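Local coordinates for peptide-binding protein (Photobacterium damsela subsp. piscicida, PDB 6SQX), which cleaves the peptidoglycan of potentially competing bacteria as a secreted NlpC/P60 D,L-endopeptidase, probably of the cysteine type, at residues L259-G264 with L287-W292; S116-S121 with L154-A159. All coordinates share one frame; numbering follows the deposited sequence. Where two conformers were deposited one is given.

Interaction 1: residues L259-G264 with L287-W292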
# COMPACT_ATOMS: atom_id res chain seq x y z
N LEU A 259 1.30 17.71 -0.77
CA LEU A 259 0.58 18.85 -0.23
C LEU A 259 1.13 20.15 -0.78
O LEU A 259 2.31 20.23 -1.16
CB LEU A 259 0.72 18.89 1.30
CG LEU A 259 0.05 17.70 2.03
CD1 LEU A 259 0.58 17.60 3.49
CD2 LEU A 259 -1.49 17.88 2.03
N PRO A 260 0.30 21.20 -0.85
CA PRO A 260 0.78 22.51 -1.32
C PRO A 260 1.80 23.13 -0.37
O PRO A 260 1.81 22.87 0.84
CB PRO A 260 -0.50 23.37 -1.34
CG PRO A 260 -1.64 22.38 -1.43
CD PRO A 260 -1.16 21.19 -0.60
N GLU A 261 2.61 24.02 -0.94
CA GLU A 261 3.58 24.77 -0.16
C GLU A 261 3.71 26.16 -0.78
O GLU A 261 3.74 26.31 -2.00
CB GLU A 261 4.93 24.02 -0.18
CG GLU A 261 6.15 24.82 0.30
CD GLU A 261 6.85 25.56 -0.84
OE1 GLU A 261 7.00 26.79 -0.74
OE2 GLU A 261 7.25 24.91 -1.85
N HIS A 262 3.76 27.17 0.08
CA HIS A 262 3.90 28.55 -0.36
C HIS A 262 4.88 29.24 0.57
O HIS A 262 4.73 29.17 1.79
CB HIS A 262 2.52 29.22 -0.33
CG HIS A 262 2.55 30.67 -0.69
ND1 HIS A 262 2.62 31.10 -2.00
CD2 HIS A 262 2.55 31.79 0.07
CE1 HIS A 262 2.65 32.43 -2.02
NE2 HIS A 262 2.61 32.87 -0.78
N LYS A 263 5.92 29.88 -0.01
CA LYS A 263 6.94 30.58 0.78
C LYS A 263 7.55 29.68 1.84
O LYS A 263 7.97 30.15 2.91
CB LYS A 263 6.44 31.92 1.34
CG LYS A 263 6.15 32.94 0.22
CD LYS A 263 5.57 34.24 0.77
CE LYS A 263 5.16 35.20 -0.35
NZ LYS A 263 4.36 36.37 0.12
N GLY A 264 7.71 28.40 1.50
CA GLY A 264 8.34 27.44 2.37
C GLY A 264 7.47 26.87 3.47
O GLY A 264 7.98 26.06 4.28
N LEU A 287 9.96 21.31 9.79
CA LEU A 287 9.40 20.19 9.05
C LEU A 287 10.38 19.71 7.98
O LEU A 287 11.23 20.46 7.50
CB LEU A 287 8.06 20.56 8.41
CG LEU A 287 6.97 20.92 9.41
CD1 LEU A 287 5.65 21.19 8.68
CD2 LEU A 287 6.80 19.86 10.52
N LYS A 288 10.23 18.43 7.61
CA LYS A 288 11.15 17.76 6.68
C LYS A 288 10.35 17.35 5.43
O LYS A 288 9.59 16.37 5.45
CB LYS A 288 11.81 16.55 7.32
CG LYS A 288 12.58 16.83 8.64
CD LYS A 288 11.82 16.06 9.76
CE LYS A 288 12.49 15.95 11.13
NZ LYS A 288 11.55 15.29 12.14
N PHE A 289 10.53 18.11 4.36
CA PHE A 289 9.83 17.84 3.11
C PHE A 289 10.65 18.39 1.96
O PHE A 289 11.62 19.13 2.17
CB PHE A 289 8.38 18.38 3.09
CG PHE A 289 8.23 19.86 3.35
CD1 PHE A 289 8.53 20.80 2.36
CD2 PHE A 289 7.74 20.31 4.57
CE1 PHE A 289 8.38 22.18 2.60
CE2 PHE A 289 7.57 21.67 4.83
CZ PHE A 289 7.88 22.62 3.84
N THR A 290 10.26 18.02 0.75
CA THR A 290 10.96 18.45 -0.45
C THR A 290 9.97 18.58 -1.60
O THR A 290 8.90 17.98 -1.58
CB THR A 290 12.11 17.49 -0.80
OG1 THR A 290 13.02 18.12 -1.71
CG2 THR A 290 11.57 16.25 -1.46
N THR A 291 10.34 19.37 -2.61
CA THR A 291 9.46 19.53 -3.75
C THR A 291 9.15 18.18 -4.39
O THR A 291 10.04 17.35 -4.60
CB THR A 291 10.09 20.48 -4.79
OG1 THR A 291 10.29 21.77 -4.21
CG2 THR A 291 9.19 20.61 -6.04
N TRP A 292 7.88 17.97 -4.70
CA TRP A 292 7.38 16.73 -5.28
C TRP A 292 7.19 16.93 -6.79
O TRP A 292 6.79 18.02 -7.21
CB TRP A 292 6.05 16.38 -4.62
CG TRP A 292 5.44 15.13 -5.16
CD1 TRP A 292 5.60 13.87 -4.68
CD2 TRP A 292 4.55 15.03 -6.28
NE1 TRP A 292 4.91 12.97 -5.46
CE2 TRP A 292 4.25 13.67 -6.45
CE3 TRP A 292 4.02 15.97 -7.17
CZ2 TRP A 292 3.39 13.21 -7.46
CZ3 TRP A 292 3.20 15.51 -8.20
CH2 TRP A 292 2.89 14.15 -8.33
O HOH W 1 9.53 23.12 -1.56
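The Phe289 ring presents its edge to Gly264, whose carbonyl O lies in the ring plane 3.5 Å from Phe289 CZ, while Glu261 CG approaches the same ring obliquely, 4.2 Å from Phe289 CE1. Both segments belong to a five-stranded antiparallel sheet, in which strand 230-234 runs between strands 259-262 and 289-291. The Phe289 ring therefore reaches past this shared neighbour to the Glu261 side chain and to the backbone carbonyl of Gly264. Glu261 and Phe289 both touch Val232 of the middle strand, and their side chains cross at about a right angle. The carboxylate plane is nonetheless only 13° from the ring plane.

A chi1 of 165° sets Glu261 CG trans to the amide nitrogen, and a bend at chi2 carries the carboxylate back to the turn that follows its own strand. There Glu261 OE1 accepts from Gly264 N at 2.8 Å, on its anti side and 29° out of the carboxylate plane, fixing the glycine whose carbonyl meets the Phe289 edge. The other oxygen, OE2, forms a salt bridge with Arg230 of the middle strand. A water also donates to Glu261 OE2 at 2.9 Å.

Interaction 2: residues S116-S121 with L154-A159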
# COMPACT_ATOMS: atom_id res chain seq x y z
N SER A 116 -23.63 -13.70 16.66
CA SER A 116 -24.12 -14.30 15.42
C SER A 116 -24.74 -13.28 14.47
O SER A 116 -24.77 -13.52 13.25
CB SER A 116 -25.14 -15.38 15.76
OG SER A 116 -26.09 -14.87 16.67
N ASN A 117 -25.23 -12.15 14.98
CA ASN A 117 -25.93 -11.17 14.18
C ASN A 117 -25.16 -9.86 14.02
O ASN A 117 -25.76 -8.83 13.71
CB ASN A 117 -27.28 -10.88 14.83
CG ASN A 117 -27.11 -10.18 16.18
OD1 ASN A 117 -26.03 -10.21 16.79
ND2 ASN A 117 -28.18 -9.53 16.64
N TRP A 118 -23.84 -9.86 14.25
CA TRP A 118 -23.14 -8.59 14.41
C TRP A 118 -23.11 -7.75 13.13
O TRP A 118 -23.01 -6.53 13.21
CB TRP A 118 -21.72 -8.81 14.94
CG TRP A 118 -20.76 -9.13 13.89
CD1 TRP A 118 -20.64 -10.32 13.22
CD2 TRP A 118 -19.75 -8.25 13.36
NE1 TRP A 118 -19.60 -10.23 12.30
CE2 TRP A 118 -19.05 -8.97 12.36
CE3 TRP A 118 -19.36 -6.93 13.63
CZ2 TRP A 118 -17.99 -8.42 11.63
CZ3 TRP A 118 -18.30 -6.39 12.92
CH2 TRP A 118 -17.64 -7.12 11.92
N VAL A 119 -23.23 -8.38 11.95
CA VAL A 119 -23.27 -7.61 10.70
C VAL A 119 -24.58 -6.86 10.54
O VAL A 119 -24.64 -5.85 9.82
CB VAL A 119 -22.97 -8.55 9.51
CG1 VAL A 119 -22.88 -7.79 8.20
CG2 VAL A 119 -21.67 -9.32 9.76
N ASN A 120 -25.66 -7.32 11.19
CA ASN A 120 -26.97 -6.72 10.95
C ASN A 120 -26.97 -5.23 11.26
O ASN A 120 -27.47 -4.42 10.46
CB ASN A 120 -28.06 -7.44 11.74
CG ASN A 120 -28.33 -8.81 11.20
OD1 ASN A 120 -27.76 -9.18 10.16
ND2 ASN A 120 -29.18 -9.58 11.86
N SER A 121 -26.39 -4.83 12.39
CA SER A 121 -26.38 -3.42 12.75
C SER A 121 -25.55 -2.61 11.76
O SER A 121 -25.90 -1.47 11.43
CB SER A 121 -25.85 -3.24 14.18
OG SER A 121 -24.44 -3.36 14.22
N LEU A 154 -16.26 -2.26 5.76
CA LEU A 154 -17.56 -1.99 6.35
C LEU A 154 -17.38 -0.83 7.30
O LEU A 154 -16.28 -0.63 7.82
CB LEU A 154 -18.03 -3.20 7.17
CG LEU A 154 -18.34 -4.47 6.37
CD1 LEU A 154 -18.62 -5.62 7.34
CD2 LEU A 154 -19.53 -4.22 5.43
N PRO A 155 -18.43 -0.06 7.57
CA PRO A 155 -18.27 1.13 8.44
C PRO A 155 -18.23 0.75 9.92
O PRO A 155 -19.21 0.89 10.67
CB PRO A 155 -19.50 1.97 8.10
CG PRO A 155 -20.54 0.95 7.66
CD PRO A 155 -19.74 -0.08 6.88
N THR A 156 -17.06 0.27 10.33
CA THR A 156 -16.85 -0.15 11.71
C THR A 156 -15.37 -0.16 12.00
O THR A 156 -14.55 -0.47 11.11
CB THR A 156 -17.43 -1.55 12.00
OG1 THR A 156 -17.25 -1.91 13.39
CG2 THR A 156 -16.77 -2.61 11.13
N SER A 157 -15.03 0.23 13.23
CA SER A 157 -13.67 0.09 13.73
C SER A 157 -13.43 -1.28 14.34
O SER A 157 -12.28 -1.60 14.69
CB SER A 157 -13.35 1.19 14.74
OG SER A 157 -14.28 1.16 15.80
N ASP A 158 -14.47 -2.09 14.48
CA ASP A 158 -14.30 -3.42 15.03
C ASP A 158 -13.65 -4.29 13.98
O ASP A 158 -13.74 -4.01 12.78
CB ASP A 158 -15.67 -3.98 15.39
CG ASP A 158 -15.59 -5.10 16.44
OD1 ASP A 158 -14.46 -5.42 16.90
OD2 ASP A 158 -16.65 -5.66 16.83
N ALA A 159 -12.92 -5.31 14.44
CA ALA A 159 -12.13 -6.18 13.58
C ALA A 159 -12.92 -7.42 13.20
O ALA A 159 -13.89 -7.80 13.87
CB ALA A 159 -10.86 -6.63 14.31
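With chi1 at 84°, Trp118 carries its indole between the backbone N and the carbonyl carbon of its own residue, and the six-membered end of the ring system reaches the loop 154-159. On the other side a chi1 of -158° swings the Asp158 carboxylate away from its own amide nitrogen and to the same end of the indole. Trp118 CZ3 lies 4.3 Å from Asp158 OD2 and 4.5 Å from Thr156 CG2, while Trp118 CH2 is 4.3 Å from the carbonyl O of Ala159. All three partners approach obliquely. Val119 CG2, from the next residue of the helix, covers one face of the indole 3.4 Å above its plane, offset toward the rim, and His114 stacks on the indole as well.

The loop is shaped by its own bonds. Pro155 is the centre of an inverse gamma turn, and an ST turn follows, in which Thr156 OG1 accepts from Asp158 N at 3.0 Å. Asp158 OD1 in turn takes the N-H of Ala159 at 2.9 Å, a bent bond (132°) that arrives from above the carboxylate plane. The backbone N of Lys109 also bonds to OD1, tying the loop to the chain ahead of helix 118-126. His114 makes a further link by donating from NE2 to Ala159 O.

The contact thus joins the start of helix 118-126 to the loop between strands 149-152 and 177-181. Across it the indole supplies only carbon atoms, at separations longer than close van der Waals contact. It makes no polar bond to the two oxygens it meets, and Asp158 OD1 and Ala159 O have their bonds elsewhere. This is consistent with loose cover by the indole, while the loop's own turn bonds, with Lys109 and His114, probably set its position.

Overall arrangement
Interactions 1 and 2 lie in different parts of the chain and follow one another in series, the loop of 154-159 ending well before strand 259-262 begins. Their centres are 40 Å apart and their nearest atoms about 24 Å, so neither touches the other. The five-stranded sheet of strands 142-145 to 215-217, whose strands flank the loop of interaction 2 in sequence, has the same strand order, 4-3-2-1-5, as the sheet of interaction 1. Both contacts are partly buried. The NlpC/P60 region comes later in the sequence and contains Cys324, found as cysteinesulfonic acid. Segment 287-292 reaches that region through Trp292, whose NE1 bonds to the carbonyl of Ser333 on helix 326-334.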